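Local coordinates for protein PrimPol AEP domain (PP-N190) (Cyanophage S-2L, PDB 6ZP9) that probably synthesises primers and extends DNA as the archaeo-eukaryotic primase (AEP) domain of a primase-polymerase from a phage whose DNA carries 2-aminoadenine instead of adenine, at residues A[113-118]-A[178-183]; A[133-138]-A[156-161]. All blocks are in the same frame, centred on the assembly; numbering follows the deposited sequence. Where two conformers were deposited one is given.

In the fold
Both contacts join segments distant in sequence, and interaction 2 falls within the sequence that separates the two segments of interaction 1. Interaction 1 (113-118 with 178-183) pairs an inner strand of one four-stranded antiparallel sheet with an outermost strand of that sheet, 177-179. Interaction 2 (133-138 with 156-161) packs the start of helix 135-149 on a loop that leads into strand 161-163 of the other sheet. The two centres are 20 Å apart, on opposite sides of the centre of the chain, and the nearest atoms stay about 10 Å from each other. A bound calcium ion lies about 8 Å from the side chain of Ser113 in interaction 1.

Interaction 1. Residues A[113-118]-A[178-183]; sequences SFQLRT and IFNATG
Ser113 O is gripped from two directions: Thr182 N donates to it at 2.9 Å, and a water oxygen 2.7 Å from Ser113 O donates to it and accepts from Gly183 N. Thr182 OG1 adds at most a long, weak approach. Further along, Gln115 and Phe179 form an antiparallel hydrogen-bonded pair through both their N-H and C=O groups, and Leu116 faces Ile178 as the adjoining non-hydrogen-bonded pair.

On the face carrying Gln115 and Phe179, the Phe179 ring has partners on both sides. Its CG sits in the crowded position between the backbone N and carbonyl carbon (chi1 70°), and the ring ends beside residues 115-117. In the conformer given, one of two, the Arg117 guanidinium stacks flat on one face, its plane 14° from the ring and Arg117 CZ 3.8 Å from the ring centroid, a cation-pi contact almost straight over the face. Gln115 CB covers the other face, making a CH-pi contact 3.9 Å from the centroid. Beyond CG the Gln115 chain runs extended to its amide, where OE1 accepts from Asn180 ND2 at 2.9 Å in a nearly straight bond between nearly coplanar amides. Gln115 NE2 is bonded to His125 ND1 and Val101 O, which should hold the amide's orientation.

The other face is apolar: Leu116 CD1 meets Ile178 CG1 at 3.9 Å, and Phe114 CD2 approaches Ile178 CG2 obliquely at 4.0 Å. Ser113 and Phe114 together face Tyr126, a classic beta bulge in the pairing with strand 123-129.

Strand 114-117 thus runs between strand 123-129 and the outermost strand 177-179, with helix 16-25 packed through His22 and Leu25 on the Leu116 and Ile178 side and helix 97-102 bringing Val101 against Phe179 and Asn180.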
ATOM      1  N   SER A 113      -2.682 -10.412   5.318  1.00 12.43           N
ATOM      2  CA  SER A 113      -4.116 -10.153   5.389  1.00 15.08           C
ATOM      3  C   SER A 113      -4.722 -10.058   3.996  1.00 13.63           C
ATOM      4  O   SER A 113      -5.837 -10.539   3.760  1.00 15.27           O
ATOM      5  CB  SER A 113      -4.382  -8.865   6.165  1.00 15.35           C
ATOM      6  OG  SER A 113      -3.909  -8.967   7.497  1.00 13.51           O
ATOM      7  N   PHE A 114      -4.016  -9.402   3.068  1.00 14.32           N
ATOM      8  CA  PHE A 114      -4.408  -9.378   1.663  1.00 11.31           C
ATOM      9  C   PHE A 114      -3.193  -9.011   0.826  1.00 11.33           C
ATOM     10  O   PHE A 114      -2.162  -8.581   1.342  1.00 13.25           O
ATOM     11  CB  PHE A 114      -5.565  -8.411   1.391  1.00 11.49           C
ATOM     12  CG  PHE A 114      -5.214  -6.950   1.537  1.00 11.79           C
ATOM     13  CD1 PHE A 114      -5.254  -6.339   2.773  1.00 11.10           C
ATOM     14  CD2 PHE A 114      -4.917  -6.178   0.429  1.00 13.53           C
ATOM     15  CE1 PHE A 114      -4.977  -4.995   2.916  1.00 12.96           C
ATOM     16  CE2 PHE A 114      -4.637  -4.819   0.558  1.00 11.53           C
ATOM     17  CZ  PHE A 114      -4.668  -4.227   1.815  1.00 11.87           C
ATOM     18  N   GLN A 115      -3.327  -9.214  -0.476  1.00 11.93           N
ATOM     19  CA  GLN A 115      -2.278  -8.906  -1.430  1.00 14.16           C
ATOM     20  C   GLN A 115      -2.866  -8.046  -2.535  1.00 14.95           C
ATOM     21  O   GLN A 115      -4.084  -7.931  -2.680  1.00 13.00           O
ATOM     22  CB  GLN A 115      -1.643 -10.193  -1.995  1.00 12.80           C
ATOM     23  CG  GLN A 115      -1.019 -11.050  -0.898  1.00 13.09           C
ATOM     24  CD  GLN A 115      -0.413 -12.329  -1.411  1.00 14.13           C
ATOM     25  OE1 GLN A 115      -1.134 -13.241  -1.834  1.00 17.18           O
ATOM     26  NE2 GLN A 115       0.917 -12.426  -1.354  1.00 15.50           N
ATOM     27  N   LEU A 116      -1.984  -7.415  -3.301  1.00 11.52           N
ATOM     28  CA  LEU A 116      -2.419  -6.494  -4.337  1.00 12.51           C
ATOM     29  C   LEU A 116      -1.572  -6.694  -5.584  1.00 14.25           C
ATOM     30  O   LEU A 116      -0.337  -6.682  -5.512  1.00 14.71           O
ATOM     31  CB  LEU A 116      -2.329  -5.043  -3.860  1.00 14.72           C
ATOM     32  CG  LEU A 116      -2.980  -4.041  -4.818  1.00 17.23           C
ATOM     33  CD1 LEU A 116      -3.820  -3.042  -4.047  1.00 21.55           C
ATOM     34  CD2 LEU A 116      -1.904  -3.329  -5.615  1.00 19.87           C
ATOM     35  N   ARG A 117      -2.249  -6.884  -6.700  1.00 14.08           N
ATOM     36  CA  ARG A 117      -1.589  -6.941  -7.997  0.51 16.53           C
ATOM     37  C   ARG A 117      -1.587  -5.533  -8.575  1.00 16.36           C
ATOM     38  O   ARG A 117      -2.650  -4.943  -8.754  1.00 16.64           O
ATOM     39  CB  ARG A 117      -2.343  -7.937  -8.924  0.51 19.59           C
ATOM     40  CG  ARG A 117      -1.563  -8.496 -10.102  0.51 24.77           C
ATOM     41  CD  ARG A 117      -1.637 -10.029 -10.142  0.51 27.06           C
ATOM     42  NE  ARG A 117      -2.969 -10.520  -9.805  0.51 28.50           N
ATOM     43  CZ  ARG A 117      -3.231 -11.696  -9.230  0.51 27.90           C
ATOM     44  NH1 ARG A 117      -4.489 -12.034  -8.958  0.51 31.37           N
ATOM     45  NH2 ARG A 117      -2.246 -12.540  -8.933  0.51 29.25           N
ATOM     46  N   THR A 118      -0.435  -4.978  -8.858  1.00 14.55           N
ATOM     47  CA  THR A 118      -0.358  -3.579  -9.266  1.00 14.56           C
ATOM     48  C   THR A 118      -0.512  -3.370 -10.760  1.00 19.03           C
ATOM     49  O   THR A 118      -0.873  -2.266 -11.177  1.00 18.92           O
ATOM     50  CB  THR A 118       0.982  -2.962  -8.863  1.00 19.14           C
ATOM     51  OG1 THR A 118       2.030  -3.612  -9.596  1.00 17.48           O
ATOM     52  CG2 THR A 118       1.221  -3.110  -7.366  1.00 20.46           C
ATOM     53  N   ILE A 178      -7.062  -6.193  -5.730  1.00 13.39           N
ATOM     54  CA  ILE A 178      -6.846  -6.879  -4.460  1.00 14.04           C
ATOM     55  C   ILE A 178      -7.151  -8.360  -4.637  1.00 12.64           C
ATOM     56  O   ILE A 178      -8.102  -8.732  -5.336  1.00 13.28           O
ATOM     57  CB  ILE A 178      -7.706  -6.243  -3.358  1.00 11.90           C
ATOM     58  CG1 ILE A 178      -7.075  -4.909  -2.974  1.00 18.09           C
ATOM     59  CG2 ILE A 178      -7.822  -7.167  -2.134  1.00 15.32           C
ATOM     60  CD1 ILE A 178      -7.899  -4.107  -2.067  1.00 20.36           C
ATOM     61  N   PHE A 179      -6.330  -9.217  -4.028  1.00 12.60           N
ATOM     62  CA  PHE A 179      -6.577 -10.647  -4.098  1.00 13.15           C
ATOM     63  C   PHE A 179      -6.037 -11.318  -2.837  1.00 14.15           C
ATOM     64  O   PHE A 179      -5.280 -10.727  -2.068  1.00 13.50           O
ATOM     65  CB  PHE A 179      -5.977 -11.249  -5.378  1.00 13.81           C
ATOM     66  CG  PHE A 179      -4.469 -11.295  -5.389  1.00 15.34           C
ATOM     67  CD1 PHE A 179      -3.722 -10.148  -5.638  1.00 14.78           C
ATOM     68  CD2 PHE A 179      -3.798 -12.498  -5.161  1.00 16.65           C
ATOM     69  CE1 PHE A 179      -2.327 -10.190  -5.652  1.00 16.29           C
ATOM     70  CE2 PHE A 179      -2.402 -12.556  -5.178  1.00 16.62           C
ATOM     71  CZ  PHE A 179      -1.664 -11.400  -5.425  1.00 17.68           C
ATOM     72  N   ASN A 180      -6.477 -12.559  -2.612  1.00 13.93           N
ATOM     73  CA  ASN A 180      -6.073 -13.360  -1.452  1.00 13.94           C
ATOM     74  C   ASN A 180      -6.378 -12.668  -0.122  1.00 13.74           C
ATOM     75  O   ASN A 180      -5.628 -12.802   0.852  1.00 15.90           O
ATOM     76  CB  ASN A 180      -4.591 -13.745  -1.537  1.00 15.82           C
ATOM     77  CG  ASN A 180      -4.335 -14.857  -2.535  1.00 18.87           C
ATOM     78  OD1 ASN A 180      -5.260 -15.578  -2.936  1.00 18.74           O
ATOM     79  ND2 ASN A 180      -3.076 -15.027  -2.920  1.00 16.03           N
ATOM     80  N   ALA A 181      -7.489 -11.935  -0.063  1.00 13.66           N
ATOM     81  CA  ALA A 181      -7.931 -11.390   1.214  1.00 13.25           C
ATOM     82  C   ALA A 181      -8.411 -12.516   2.126  1.00 14.83           C
ATOM     83  O   ALA A 181      -9.099 -13.441   1.693  1.00 17.23           O
ATOM     84  CB  ALA A 181      -9.039 -10.357   1.015  1.00 15.11           C
ATOM     85  N   THR A 182      -8.009 -12.458   3.391  1.00 16.33           N
ATOM     86  CA  THR A 182      -8.360 -13.496   4.347  1.00 16.74           C
ATOM     87  C   THR A 182      -9.247 -12.992   5.465  1.00 18.53           C
ATOM     88  O   THR A 182      -9.860 -13.807   6.156  1.00 19.48           O
ATOM     89  CB  THR A 182      -7.097 -14.102   4.981  1.00 17.43           C
ATOM     90  OG1 THR A 182      -6.477 -13.114   5.807  1.00 19.74           O
ATOM     91  CG2 THR A 182      -6.107 -14.531   3.922  1.00 16.65           C
ATOM     92  N   GLY A 183      -9.320 -11.682   5.664  1.00 15.36           N
ATOM     93  CA  GLY A 183     -10.044 -11.134   6.780  1.00 15.91           C
ATOM     94  C   GLY A 183      -9.293 -11.147   8.093  1.00 19.07           C
ATOM     95  O   GLY A 183      -9.813 -10.610   9.083  1.00 21.74           O
TER
HETATM   96  O   HOH W   1      -8.256  -9.476   4.429  1.00 16.87           O

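Interaction 2. Residues A[133-138]-A[156-161]; sequences VDVPAW and RNPSRV
Val135 and Pro158 mark the nearest approach of the two backbones, with CA atoms 6.8 Å apart and no hydrogen bond from one segment to the other. Residues 135-138 form the first turn of helix 135-149, Asp134 standing at its N-cap position, whereas 157-160 is a type I beta turn closed by Arg160 N to Asn157 O.

Two side chains of the helix reach across, Val135 to the Pro158 ring and Trp138 mainly to backbone atoms of 156-158. Val135 CG1, anti to the backbone N (chi1 169°), touches Pro158 CG at 3.9 Å. Trp138 brings the outer carbons of its six-membered ring against the turn: CZ3 lies 3.6 Å from Pro158 CA and 3.5 Å from Arg156 O, and CH2 lies 3.5 Å from Asn157 O. On the five-membered ring, NE1 donates to Ala87 O. Within the turn, Arg160 grips Asn157 OD1 side-on through NE and NH1, each at 3.0 Å from that oxygen, while Asn157 ND2 bonds to Asp79 OD1.

Trp138 also packs on Val85, Ile88 and Phe89. Here a tryptophan from a helix's first turn is wedged between strand 85-90 and a beta turn, joining the helix to the loop entering strand 161-163 at the domain surface.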
ATOM      1  N   VAL A 133      -1.537   1.388  15.093  1.00 14.48           N
ATOM      2  CA  VAL A 133      -0.233   1.245  15.738  1.00 15.10           C
ATOM      3  C   VAL A 133       0.464   2.600  15.741  1.00 15.79           C
ATOM      4  O   VAL A 133       0.539   3.264  14.702  1.00 15.57           O
ATOM      5  CB  VAL A 133       0.614   0.177  15.022  1.00 16.79           C
ATOM      6  CG1 VAL A 133       1.992   0.015  15.658  1.00 16.74           C
ATOM      7  CG2 VAL A 133      -0.131  -1.158  15.035  1.00 18.41           C
ATOM      8  N   ASP A 134       0.971   3.012  16.903  1.00 16.29           N
ATOM      9  CA  ASP A 134       1.724   4.259  17.000  1.00 17.21           C
ATOM     10  C   ASP A 134       2.959   4.204  16.110  1.00 19.10           C
ATOM     11  O   ASP A 134       3.503   3.131  15.833  1.00 18.07           O
ATOM     12  CB  ASP A 134       2.161   4.532  18.450  1.00 17.77           C
ATOM     13  CG  ASP A 134       0.998   4.932  19.368  1.00 21.05           C
ATOM     14  OD1 ASP A 134      -0.116   5.243  18.873  1.00 21.53           O
ATOM     15  OD2 ASP A 134       1.205   4.944  20.602  1.00 24.67           O
ATOM     16  N   VAL A 135       3.424   5.387  15.689  1.00 17.14           N
ATOM     17  CA  VAL A 135       4.508   5.454  14.705  1.00 17.55           C
ATOM     18  C   VAL A 135       5.787   4.766  15.182  1.00 21.11           C
ATOM     19  O   VAL A 135       6.374   4.000  14.401  1.00 20.07           O
ATOM     20  CB  VAL A 135       4.732   6.909  14.264  1.00 17.05           C
ATOM     21  CG1 VAL A 135       6.008   7.036  13.450  1.00 19.64           C
ATOM     22  CG2 VAL A 135       3.539   7.374  13.443  1.00 19.67           C
ATOM     23  N   PRO A 136       6.277   4.991  16.411  1.00 20.22           N
ATOM     24  CA  PRO A 136       7.530   4.310  16.808  1.00 21.19           C
ATOM     25  C   PRO A 136       7.449   2.789  16.735  1.00 20.59           C
ATOM     26  O   PRO A 136       8.343   2.151  16.153  1.00 20.00           O
ATOM     27  CB  PRO A 136       7.750   4.824  18.238  1.00 21.03           C
ATOM     28  CG  PRO A 136       7.136   6.165  18.235  1.00 21.56           C
ATOM     29  CD  PRO A 136       5.890   6.007  17.405  1.00 19.09           C
ATOM     30  N   ALA A 137       6.386   2.190  17.290  1.00 19.10           N
ATOM     31  CA  ALA A 137       6.193   0.745  17.192  1.00 17.95           C
ATOM     32  C   ALA A 137       6.064   0.304  15.739  1.00 17.14           C
ATOM     33  O   ALA A 137       6.694  -0.673  15.315  1.00 19.30           O
ATOM     34  CB  ALA A 137       4.957   0.325  17.983  1.00 20.21           C
ATOM     35  N   TRP A 138       5.244   1.015  14.960  1.00 16.52           N
ATOM     36  CA  TRP A 138       5.085   0.671  13.550  1.00 15.82           C
ATOM     37  C   TRP A 138       6.421   0.709  12.822  1.00 16.73           C
ATOM     38  O   TRP A 138       6.732  -0.191  12.031  1.00 17.02           O
ATOM     39  CB  TRP A 138       4.085   1.620  12.876  1.00 15.43           C
ATOM     40  CG  TRP A 138       3.920   1.313  11.427  1.00 14.67           C
ATOM     41  CD1 TRP A 138       3.030   0.434  10.875  1.00 14.11           C
ATOM     42  CD2 TRP A 138       4.689   1.846  10.333  1.00 14.64           C
ATOM     43  NE1 TRP A 138       3.195   0.388   9.510  1.00 14.62           N
ATOM     44  CE2 TRP A 138       4.202   1.250   9.151  1.00 15.84           C
ATOM     45  CE3 TRP A 138       5.740   2.768  10.240  1.00 15.09           C
ATOM     46  CZ2 TRP A 138       4.729   1.542   7.891  1.00 13.95           C
ATOM     47  CZ3 TRP A 138       6.266   3.059   8.981  1.00 14.94           C
ATOM     48  CH2 TRP A 138       5.756   2.447   7.826  1.00 14.38           C
ATOM     49  N   ARG A 156       9.773   2.430   3.947  1.00 16.79           N
ATOM     50  CA  ARG A 156       9.917   2.317   5.367  1.00 18.37           C
ATOM     51  C   ARG A 156       9.393   3.457   6.241  1.00 18.85           C
ATOM     52  O   ARG A 156       9.431   3.329   7.421  1.00 20.84           O
ATOM     53  CB  ARG A 156      11.415   2.136   5.669  1.00 20.79           C
ATOM     54  CG  ARG A 156      12.251   3.333   5.377  1.00 20.48           C
ATOM     55  CD  ARG A 156      13.747   3.042   5.494  1.00 32.17           C
ATOM     56  NE  ARG A 156      14.017   2.113   6.593  1.00 46.71           N
ATOM     57  CZ  ARG A 156      14.377   0.821   6.535  1.00 48.47           C
ATOM     58  NH1 ARG A 156      14.596   0.173   7.670  1.00 42.21           N
ATOM     59  NH2 ARG A 156      14.550   0.196   5.401  1.00 46.94           N
ATOM     60  N   ASN A 157       8.960   4.553   5.651  1.00 16.43           N
ATOM     61  CA  ASN A 157       8.574   5.743   6.402  1.00 18.57           C
ATOM     62  C   ASN A 157       7.064   5.785   6.623  1.00 15.80           C
ATOM     63  O   ASN A 157       6.295   5.244   5.823  1.00 15.90           O
ATOM     64  CB  ASN A 157       9.007   7.004   5.661  1.00 19.07           C
ATOM     65  CG  ASN A 157       8.446   7.068   4.270  1.00 22.06           C
ATOM     66  OD1 ASN A 157       8.634   6.144   3.476  1.00 19.03           O
ATOM     67  ND2 ASN A 157       7.738   8.156   3.958  1.00 21.32           N
ATOM     68  N   PRO A 158       6.590   6.422   7.696  1.00 18.43           N
ATOM     69  CA  PRO A 158       5.160   6.303   8.032  1.00 17.95           C
ATOM     70  C   PRO A 158       4.217   6.965   7.034  1.00 14.49           C
ATOM     71  O   PRO A 158       3.049   6.566   6.981  1.00 15.46           O
ATOM     72  CB  PRO A 158       5.056   6.948   9.425  1.00 20.06           C
ATOM     73  CG  PRO A 158       6.314   7.741   9.588  1.00 22.62           C
ATOM     74  CD  PRO A 158       7.368   7.072   8.767  1.00 18.09           C
ATOM     75  N   SER A 159       4.659   7.936   6.233  1.00 14.88           N
ATOM     76  CA  SER A 159       3.785   8.509   5.215  1.00 14.40           C
ATOM     77  C   SER A 159       3.964   7.857   3.845  1.00 15.79           C
ATOM     78  O   SER A 159       3.547   8.438   2.833  1.00 17.79           O
ATOM     79  CB  SER A 159       3.995  10.021   5.114  1.00 16.31           C
ATOM     80  OG  SER A 159       5.296  10.334   4.658  1.00 17.94           O
ATOM     81  N   ARG A 160       4.548   6.661   3.791  1.00 14.97           N
ATOM     82  CA  ARG A 160       4.747   5.971   2.521  1.00 13.72           C
ATOM     83  C   ARG A 160       3.418   5.785   1.792  1.00 13.96           C
ATOM     84  O   ARG A 160       2.420   5.375   2.398  1.00 14.76           O
ATOM     85  CB  ARG A 160       5.401   4.610   2.764  1.00 15.08           C
ATOM     86  CG  ARG A 160       5.530   3.721   1.524  1.00 16.87           C
ATOM     87  CD  ARG A 160       6.267   4.418   0.402  1.00 18.42           C
ATOM     88  NE  ARG A 160       7.437   5.161   0.879  1.00 19.22           N
ATOM     89  CZ  ARG A 160       8.432   5.562   0.093  1.00 23.32           C
ATOM     90  NH1 ARG A 160       9.457   6.232   0.600  1.00 24.05           N
ATOM     91  NH2 ARG A 160       8.402   5.279  -1.203  1.00 27.84           N
ATOM     92  N   VAL A 161       3.400   6.111   0.471  1.00 14.14           N
ATOM     93  CA  VAL A 161       2.223   5.877  -0.362  1.00 13.61           C
ATOM     94  C   VAL A 161       2.359   4.524  -1.042  1.00 16.20           C
ATOM     95  O   VAL A 161       3.468   4.057  -1.318  1.00 16.20           O
ATOM     96  CB  VAL A 161       2.007   7.002  -1.404  1.00 13.14           C
ATOM     97  CG1 VAL A 161       1.855   8.348  -0.731  1.00 13.61           C
ATOM     98  CG2 VAL A 161       3.140   7.031  -2.433  1.00 17.10           C
TER